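Local coordinates for entry-fusion complex associated protein OPG083 (Vaccinia virus, PDB 6CJ6) that serves as a component of the poxvirus entry-fusion complex, which merges viral and cellular membranes and opens a pore that delivers the virion core into the host cytoplasm, at residues C33-G38 with G143-N148; F7-N12 with S157-Y162; I89-D94 with S101-N106. One frame throughout, in Å; residues are numbered along the deposited sequence.

Interaction 1 of 3, residues C33-G38 with G143-N148. Unlike the reference sequence in segment 143-148: Ala147 (reference Arg). With EDO (1,2-ethanediol), chain P; MOH (methanol), chain B; MOH (methanol), chain C.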
# COMPACT_ATOMS: atom_id res chain seq x y z
N CYS A 33 18.11 -3.79 2.89
CA CYS A 33 16.81 -3.59 3.49
C CYS A 33 16.97 -3.46 5.00
O CYS A 33 17.29 -4.44 5.69
CB CYS A 33 15.85 -4.75 3.16
SG CYS A 33 15.34 -4.86 1.43
N ALA A 34 16.76 -2.25 5.53
CA ALA A 34 16.93 -2.02 6.96
C ALA A 34 15.85 -2.70 7.78
O ALA A 34 16.07 -2.95 8.98
CB ALA A 34 16.94 -0.52 7.24
N ILE A 35 14.70 -3.01 7.19
CA ILE A 35 13.59 -3.63 7.89
C ILE A 35 12.95 -4.67 6.98
O ILE A 35 13.05 -4.59 5.75
CB ILE A 35 12.56 -2.57 8.37
CG1 ILE A 35 11.84 -3.04 9.63
CG2 ILE A 35 11.56 -2.25 7.27
CD1 ILE A 35 10.87 -2.03 10.20
N HIS A 36 12.31 -5.66 7.60
CA HIS A 36 11.64 -6.72 6.86
C HIS A 36 10.25 -6.95 7.44
O HIS A 36 10.00 -6.69 8.62
CB HIS A 36 12.43 -8.03 6.92
CG HIS A 36 13.73 -7.98 6.19
ND1 HIS A 36 14.90 -7.54 6.77
CD2 HIS A 36 14.05 -8.31 4.91
CE1 HIS A 36 15.88 -7.60 5.88
NE2 HIS A 36 15.39 -8.06 4.75
N ILE A 37 9.35 -7.44 6.59
CA ILE A 37 8.00 -7.80 7.02
C ILE A 37 8.06 -9.22 7.59
O ILE A 37 8.33 -10.18 6.86
CB ILE A 37 7.01 -7.72 5.86
CG1 ILE A 37 7.01 -6.32 5.26
CG2 ILE A 37 5.61 -8.10 6.34
CD1 ILE A 37 6.58 -5.24 6.22
N GLY A 38 7.82 -9.35 8.89
CA GLY A 38 7.91 -10.65 9.52
C GLY A 38 6.63 -11.08 10.20
O GLY A 38 6.61 -12.07 10.94
N GLY A 143 11.70 -1.70 2.93
CA GLY A 143 12.78 -1.54 3.88
C GLY A 143 12.73 -0.29 4.72
O GLY A 143 13.75 0.12 5.28
N SER A 144 11.56 0.33 4.84
CA SER A 144 11.36 1.48 5.70
C SER A 144 10.11 1.25 6.53
O SER A 144 9.07 0.86 5.99
CB SER A 144 11.20 2.75 4.87
OG SER A 144 10.57 3.77 5.63
N ALA A 145 10.22 1.48 7.84
CA ALA A 145 9.05 1.34 8.70
C ALA A 145 8.00 2.39 8.36
O ALA A 145 6.80 2.11 8.40
CB ALA A 145 9.46 1.44 10.17
N GLU A 146 8.43 3.61 8.02
CA GLU A 146 7.46 4.66 7.73
C GLU A 146 6.78 4.44 6.39
O GLU A 146 5.58 4.68 6.25
CB GLU A 146 8.11 6.05 7.83
CG GLU A 146 9.56 6.14 7.37
CD GLU A 146 10.55 5.67 8.42
OE1 GLU A 146 10.64 6.31 9.49
OE2 GLU A 146 11.24 4.66 8.18
N ALA A 147 7.52 3.96 5.39
CA ALA A 147 6.91 3.67 4.10
C ALA A 147 5.98 2.46 4.18
O ALA A 147 4.89 2.47 3.59
CB ALA A 147 7.98 3.45 3.03
N ASN A 148 6.38 1.42 4.92
CA ASN A 148 5.49 0.28 5.13
C ASN A 148 4.21 0.72 5.85
O ASN A 148 3.13 0.19 5.59
CB ASN A 148 6.19 -0.81 5.94
CG ASN A 148 7.24 -1.55 5.14
OD1 ASN A 148 7.26 -1.49 3.91
ND2 ASN A 148 8.10 -2.28 5.84
C1 EDO P . 16.89 -8.00 0.10
O1 EDO P . 16.00 -7.71 -0.98
C2 EDO P . 16.13 -7.91 1.42
O2 EDO P . 16.94 -8.43 2.48
C MOH B . 6.19 0.95 0.42
O MOH B . 6.05 0.04 1.49
C MOH C . 8.84 -12.51 13.06
O MOH C . 9.27 -13.03 11.82
O HOH W 1 16.16 0.05 3.25

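Interaction 2 of 3, residues F7-N12 with S157-Y162. With PDO (1,3-propandiol), chain Z; EOH (ethanol), chain D.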
# COMPACT_ATOMS: atom_id res chain seq x y z
N PHE A 7 -10.95 -11.72 -6.80
CA PHE A 7 -11.94 -10.75 -6.32
C PHE A 7 -11.20 -9.41 -6.23
O PHE A 7 -10.60 -9.08 -5.21
CB PHE A 7 -12.50 -11.19 -4.98
CG PHE A 7 -13.60 -10.32 -4.45
CD1 PHE A 7 -14.87 -10.38 -4.99
CD2 PHE A 7 -13.36 -9.45 -3.40
CE1 PHE A 7 -15.89 -9.58 -4.50
CE2 PHE A 7 -14.37 -8.64 -2.90
CZ PHE A 7 -15.64 -8.71 -3.45
N LYS A 8 -11.23 -8.65 -7.32
CA LYS A 8 -10.39 -7.46 -7.45
C LYS A 8 -10.98 -6.26 -6.72
O LYS A 8 -12.20 -6.07 -6.68
CB LYS A 8 -10.18 -7.12 -8.92
CG LYS A 8 -9.05 -7.89 -9.57
CD LYS A 8 -8.94 -7.58 -11.05
CE LYS A 8 -7.84 -8.40 -11.68
NZ LYS A 8 -7.86 -8.28 -13.15
N THR A 9 -10.09 -5.45 -6.15
CA THR A 9 -10.44 -4.21 -5.48
C THR A 9 -9.57 -3.09 -6.04
O THR A 9 -8.74 -3.30 -6.93
CB THR A 9 -10.23 -4.32 -3.97
OG1 THR A 9 -8.82 -4.31 -3.68
CG2 THR A 9 -10.85 -5.59 -3.41
N LEU A 10 -9.75 -1.88 -5.50
CA LEU A 10 -8.95 -0.75 -5.94
C LEU A 10 -7.48 -0.90 -5.57
O LEU A 10 -6.62 -0.39 -6.28
CB LEU A 10 -9.51 0.56 -5.37
CG LEU A 10 -10.51 1.29 -6.25
CD1 LEU A 10 -10.85 2.65 -5.66
CD2 LEU A 10 -9.96 1.44 -7.66
N TYR A 11 -7.18 -1.58 -4.46
CA TYR A 11 -5.78 -1.76 -4.09
C TYR A 11 -5.01 -2.53 -5.16
O TYR A 11 -3.82 -2.29 -5.35
CB TYR A 11 -5.66 -2.45 -2.73
CG TYR A 11 -4.22 -2.70 -2.33
CD1 TYR A 11 -3.40 -1.66 -1.92
CD2 TYR A 11 -3.67 -3.98 -2.40
CE1 TYR A 11 -2.08 -1.88 -1.57
CE2 TYR A 11 -2.35 -4.21 -2.04
CZ TYR A 11 -1.56 -3.16 -1.63
OH TYR A 11 -0.25 -3.39 -1.28
N ASN A 12 -5.68 -3.44 -5.87
CA ASN A 12 -5.04 -4.13 -6.99
C ASN A 12 -4.55 -3.13 -8.03
O ASN A 12 -3.41 -3.21 -8.50
CB ASN A 12 -6.01 -5.12 -7.62
CG ASN A 12 -6.36 -6.26 -6.68
OD1 ASN A 12 -7.41 -6.24 -6.03
ND2 ASN A 12 -5.49 -7.26 -6.62
N SER A 157 -7.67 0.75 3.40
CA SER A 157 -8.71 1.60 2.84
C SER A 157 -9.11 1.17 1.44
O SER A 157 -10.29 0.90 1.19
CB SER A 157 -8.26 3.07 2.85
OG SER A 157 -9.29 3.92 2.38
N LEU A 158 -8.16 1.09 0.51
CA LEU A 158 -8.48 0.69 -0.86
C LEU A 158 -8.95 -0.75 -0.96
O LEU A 158 -9.60 -1.12 -1.95
CB LEU A 158 -7.28 0.90 -1.78
CG LEU A 158 -6.74 2.31 -2.01
CD1 LEU A 158 -5.66 2.28 -3.07
CD2 LEU A 158 -7.84 3.26 -2.42
N ASN A 159 -8.64 -1.59 0.04
CA ASN A 159 -9.05 -2.99 0.01
C ASN A 159 -10.55 -3.16 0.17
O ASN A 159 -11.09 -4.20 -0.21
CB ASN A 159 -8.36 -3.75 1.13
CG ASN A 159 -8.12 -5.19 0.79
OD1 ASN A 159 -8.03 -5.54 -0.39
ND2 ASN A 159 -8.02 -6.04 1.80
N LYS A 160 -11.23 -2.17 0.74
CA LYS A 160 -12.66 -2.25 1.00
C LYS A 160 -13.50 -1.82 -0.19
O LYS A 160 -14.73 -1.93 -0.13
CB LYS A 160 -13.02 -1.39 2.22
CG LYS A 160 -12.30 -1.77 3.50
CD LYS A 160 -12.52 -0.72 4.58
CE LYS A 160 -11.93 -1.13 5.91
NZ LYS A 160 -12.00 -0.02 6.91
N ILE A 161 -12.88 -1.35 -1.28
CA ILE A 161 -13.60 -0.78 -2.41
C ILE A 161 -13.54 -1.76 -3.57
O ILE A 161 -12.46 -2.03 -4.10
CB ILE A 161 -13.04 0.59 -2.81
CG1 ILE A 161 -13.02 1.52 -1.59
CG2 ILE A 161 -13.87 1.20 -3.92
CD1 ILE A 161 -12.43 2.88 -1.88
N TYR A 162 -14.70 -2.27 -3.97
CA TYR A 162 -14.79 -3.39 -4.91
C TYR A 162 -14.84 -2.89 -6.34
O TYR A 162 -15.53 -1.91 -6.66
CB TYR A 162 -16.03 -4.22 -4.58
CG TYR A 162 -16.38 -5.30 -5.58
CD1 TYR A 162 -15.42 -6.19 -6.04
CD2 TYR A 162 -17.68 -5.45 -6.04
CE1 TYR A 162 -15.74 -7.19 -6.95
CE2 TYR A 162 -18.01 -6.44 -6.95
CZ TYR A 162 -17.04 -7.30 -7.40
OH TYR A 162 -17.37 -8.29 -8.30
C1 PDO Z . -10.99 4.47 5.86
O1 PDO Z . -10.72 5.16 4.64
C2 PDO Z . -9.97 4.90 6.92
C3 PDO Z . -10.59 4.90 8.31
O3 PDO Z . -9.95 5.89 9.12
C1 EOH D . -9.50 1.78 9.20
C2 EOH D . -8.69 1.44 10.35
O EOH D . -8.97 1.25 8.00

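Interaction 3 of 3, residues I89-D94 with S101-N106. With PDO (1,3-propandiol), chain E; PDO (1,3-propandiol), chain Y; PGO (S-1,2-propanediol), chain F; MOH (methanol), chain G.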
# COMPACT_ATOMS: atom_id res chain seq x y z
N ILE A 89 -7.15 8.78 4.47
CA ILE A 89 -5.77 8.32 4.40
C ILE A 89 -4.80 9.42 4.79
O ILE A 89 -3.77 9.17 5.43
CB ILE A 89 -5.47 7.73 3.00
CG1 ILE A 89 -6.16 6.37 2.85
CG2 ILE A 89 -3.97 7.59 2.78
CD1 ILE A 89 -5.72 5.59 1.63
N GLY A 90 -5.11 10.67 4.43
CA GLY A 90 -4.25 11.78 4.76
C GLY A 90 -3.45 12.29 3.58
O GLY A 90 -2.28 12.65 3.72
N ILE A 91 -4.07 12.31 2.40
CA ILE A 91 -3.44 12.78 1.17
C ILE A 91 -4.29 13.89 0.59
O ILE A 91 -5.51 13.74 0.45
CB ILE A 91 -3.27 11.63 0.16
CG1 ILE A 91 -2.30 10.57 0.69
CG2 ILE A 91 -2.81 12.16 -1.19
CD1 ILE A 91 -2.16 9.36 -0.19
N ASP A 92 -3.66 15.01 0.24
CA ASP A 92 -4.35 16.14 -0.38
C ASP A 92 -4.30 15.97 -1.89
O ASP A 92 -3.21 15.87 -2.48
CB ASP A 92 -3.69 17.45 0.03
CG ASP A 92 -4.57 18.66 -0.24
OD1 ASP A 92 -5.20 18.72 -1.32
OD2 ASP A 92 -4.65 19.55 0.64
N LEU A 93 -5.47 15.94 -2.53
CA LEU A 93 -5.52 15.73 -3.97
C LEU A 93 -5.07 16.95 -4.77
O LEU A 93 -4.90 16.85 -5.99
CB LEU A 93 -6.92 15.29 -4.39
CG LEU A 93 -7.41 13.99 -3.75
CD1 LEU A 93 -8.87 13.73 -4.10
CD2 LEU A 93 -6.54 12.82 -4.16
N ASP A 94 -4.88 18.10 -4.12
CA ASP A 94 -4.41 19.30 -4.81
C ASP A 94 -2.90 19.47 -4.75
O ASP A 94 -2.30 19.98 -5.71
CB ASP A 94 -5.09 20.55 -4.25
CG ASP A 94 -6.54 20.66 -4.65
OD1 ASP A 94 -6.87 20.27 -5.79
OD2 ASP A 94 -7.36 21.12 -3.83
N SER A 101 2.67 14.46 2.49
CA SER A 101 1.28 14.40 2.91
C SER A 101 1.19 14.25 4.43
O SER A 101 2.17 13.99 5.12
CB SER A 101 0.58 13.21 2.24
OG SER A 101 1.22 11.99 2.57
N LYS A 102 -0.03 14.44 4.94
CA LYS A 102 -0.29 14.13 6.34
C LYS A 102 -0.08 12.65 6.63
O LYS A 102 0.37 12.29 7.72
CB LYS A 102 -1.71 14.57 6.70
CG LYS A 102 -2.27 13.96 7.97
CD LYS A 102 -3.66 14.52 8.25
CE LYS A 102 -4.48 13.59 9.13
NZ LYS A 102 -5.88 14.08 9.22
N LEU A 103 -0.41 11.79 5.66
CA LEU A 103 -0.14 10.36 5.82
C LEU A 103 1.32 10.11 6.15
O LEU A 103 1.64 9.44 7.14
CB LEU A 103 -0.53 9.62 4.54
CG LEU A 103 -0.05 8.16 4.45
CD1 LEU A 103 -0.71 7.30 5.50
CD2 LEU A 103 -0.27 7.59 3.06
N GLU A 104 2.23 10.67 5.35
CA GLU A 104 3.65 10.43 5.55
C GLU A 104 4.14 10.99 6.89
O GLU A 104 4.93 10.35 7.58
CB GLU A 104 4.44 11.03 4.39
CG GLU A 104 5.95 10.95 4.56
CD GLU A 104 6.69 11.29 3.28
OE1 GLU A 104 6.03 11.76 2.33
OE2 GLU A 104 7.92 11.09 3.24
N LYS A 105 3.67 12.19 7.26
CA LYS A 105 4.04 12.73 8.56
C LYS A 105 3.48 11.87 9.69
O LYS A 105 4.16 11.63 10.69
CB LYS A 105 3.59 14.18 8.68
CG LYS A 105 4.34 15.12 7.74
CD LYS A 105 3.73 16.51 7.74
CE LYS A 105 4.50 17.45 6.82
NZ LYS A 105 3.80 18.76 6.65
N ASN A 106 2.24 11.40 9.54
CA ASN A 106 1.68 10.50 10.54
C ASN A 106 2.50 9.22 10.65
O ASN A 106 2.78 8.74 11.75
CB ASN A 106 0.22 10.19 10.20
CG ASN A 106 -0.56 9.67 11.39
OD1 ASN A 106 -0.92 10.44 12.29
ND2 ASN A 106 -0.84 8.38 11.40
C1 PDO E . -4.68 22.50 -0.13
O1 PDO E . -4.94 21.63 -1.24
C2 PDO E . -5.97 23.22 0.26
C3 PDO E . -6.06 23.39 1.77
O3 PDO E . -7.40 23.76 2.12
C1 PDO Y . 9.09 11.69 12.19
O1 PDO Y . 10.43 12.19 12.17
C2 PDO Y . 8.12 12.83 12.48
C3 PDO Y . 6.83 12.68 11.68
O3 PDO Y . 6.15 13.93 11.63
C1 PGO F . -3.21 16.37 3.23
C2 PGO F . -4.52 15.88 3.79
C3 PGO F . -5.47 16.79 3.13
O1 PGO F . -1.91 16.36 3.80
O2 PGO F . -4.73 15.95 5.21
C MOH G . 4.10 12.21 -0.22
O MOH G . 3.79 12.15 1.16

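Interaction 1 of 3, residues C33-G38 with G143-N148
Asn148 ND2 donates to two side-chain oxygens beyond the segments, Gln120 OE1 and Asn141 OD1, and two isoleucines of segment 33-38 pack against it. Ile37 meets Asn148 tip to tip, its CD1 3.3 Å from Asn148 ND2. Ile35 reaches the same nitrogen with its branch methyl CG2, 3.7 Å from Asn148 ND2. The amide is thus oriented by its polar partners and lined by methyls on the strand side.

The two branches of Ile35 diverge. With CG1 roughly anti to the backbone N (chi1 -151°), CG2 falls between the N and the carbonyl carbon and also abuts the peptide that leads into the helix, 3.4 Å from Gly143 C. The CG1 branch continues to CD1, which packs on the methyl of the first helical residue, Ile35 CD1 to Ala145 CB being 3.7 Å.

The contact joins the start of outer strand 36-41, which lies beside strand 119-127 and is bonded through its backbone to Asp118 and Gln120, to the N-terminus of helix 145-158, in the L1/F9 family fold, in which a bundle of helices packs against two small sheets. Ser144 is the N-cap: Ser144 OG accepts from Ala147 N at 3.1 Å, with a nearly straight angle of 170°. The same hydroxyl donates to the anti lone pair of Glu146 OE2.

No direct hydrogen bond crosses between the segments. Gly143 CA instead directs a C-H at Ile35 O, 3.6 Å away and well aligned at 162°, and Asn141 ND2 donates to that same oxygen. One water accepts from Ala34 N and lies 3.2 Å from Gly143 O, bridging the two backbones. Next to Ala34, Cys33 comes within 4.5 Å of Gly143, measured from Cys33 CB to Gly143 CA, and its SG is tied in a disulfide to Cys55.

Interaction 2 of 3, residues F7-N12 with S157-Y162
Thr9 and Tyr162 form a single beta bridge, their CA atoms 4.5 Å apart, and beside it Leu10 N donates to Ile161 O at 3.1 Å. The bridge joins the start of helix 10-24 to the chain that leaves helix 145-158 through a type I turn, Leu158 to Ile161. A capping box closes the helix start: Thr9 N donates to Asn12 OD1 at 2.8 Å, nearly straight at 172°, while Thr9 OG1 accepts a weak bond from Tyr11 N.

On the outer flank the Phe7 and Tyr162 rings lie nearly parallel, planes at 8° and centroids 4.6 Å apart, but slid so that they barely overlap. Tyr162 CD1 lies over the Phe7 face, and Phe7 CE1 over the Tyr162 face, 3.4 Å from Tyr162 CE1. The Tyr162 ring also turns its edge to Lys8 O. Phe7 CG, anti to its backbone N (chi1 -175°), is set out on the side of Tyr162.

Deeper in, Leu10 and Ile161 cross obliquely with Leu10 CD1 3.8 Å from Ile161 CG2. Tyr11 CB rests on Leu158 CB, whereas the ring of Tyr11 leads away and its OH bonds Gln138 O on strand 133-141. Thr9 CB sits 3.2 Å from Ile161 O, and Thr9 OG1 lies 3.6 Å from Asn159 OD1, an oxygen buried here without a hydrogen-bonding partner in the model.

Interaction 3 of 3, residues I89-D94 with S101-N106
The loop after helix 79-89 turns back on the first turn of helix 102-113, and Gly90 meets Leu103 at the point of return. Gly90 is the first residue to leave the helical conformation, with a positive phi, and with no side chain in the way its CA comes within 4.5 Å of Leu103 CA. Its carbonyl takes a hydrogen bond across the contact: Leu103 N donates to Gly90 O at 2.8 Å, 155° at the hydrogen. The approach is bent, 128° at the oxygen, with the donor tilted from the carbonyl plane. Ser101 CB also lies close to this oxygen, 3.3 Å from Gly90 O.

Ser101 is the N-cap of helix 102-113, its OG accepting from Glu104 N at 3.2 Å. Lys102 N donates to O1 of a bound S-1,2-propanediol. A methanol oxygen accepts from both Ser101 N and Ser101 OG, and donates to Glu104 OE1 at 2.6 Å. That carboxylate is also salt-bridged to Arg60, and this methanol, probably from the crystallisation liquor, bridges the cap and the Glu104-Arg60 pair.

The apolar half centres on Leu103. With CG anti to the backbone N (chi1 168°), its side chain runs beside those of Ile89 and Ile91 and points the same way, Leu103 CD2 being 3.7 Å from Ile89 CG2 and more loosely 4.2 Å from Ile91 CD1. Leu103 CB packs on the backbone, against Ile89 O. Beyond the pair of segments Ile89 and Ile91 both touch Phe70 of helix 59-74, and Leu103 reaches Thr153 of helix 145-158. Farther along the loop, Asp92 OD1 accepts from Asp94 N in an Asx turn.

How the interactions relate
Helix 145-158 is held at both ends: interaction 1 seats its N-terminus against strand 36-41, and interaction 2 fastens the chain leaving its C-terminus to the start of helix 10-24, on the opposite side of the chain's centre. Interaction 3, nested within both loops, is local, and touches interaction 2 where Ser157 CB lies 3.8 Å from Ile89 CD1. It is also the most buried of the three; the others mix buried and exposed residues. Each includes an N-cap, yet the crossings differ. Interaction 1 relies on methyl packing, a C-H contact and a water; interaction 2 adds a beta bridge and a pair of slid, near-parallel rings; interaction 3 uses one loop carbonyl beside aliphatic packing.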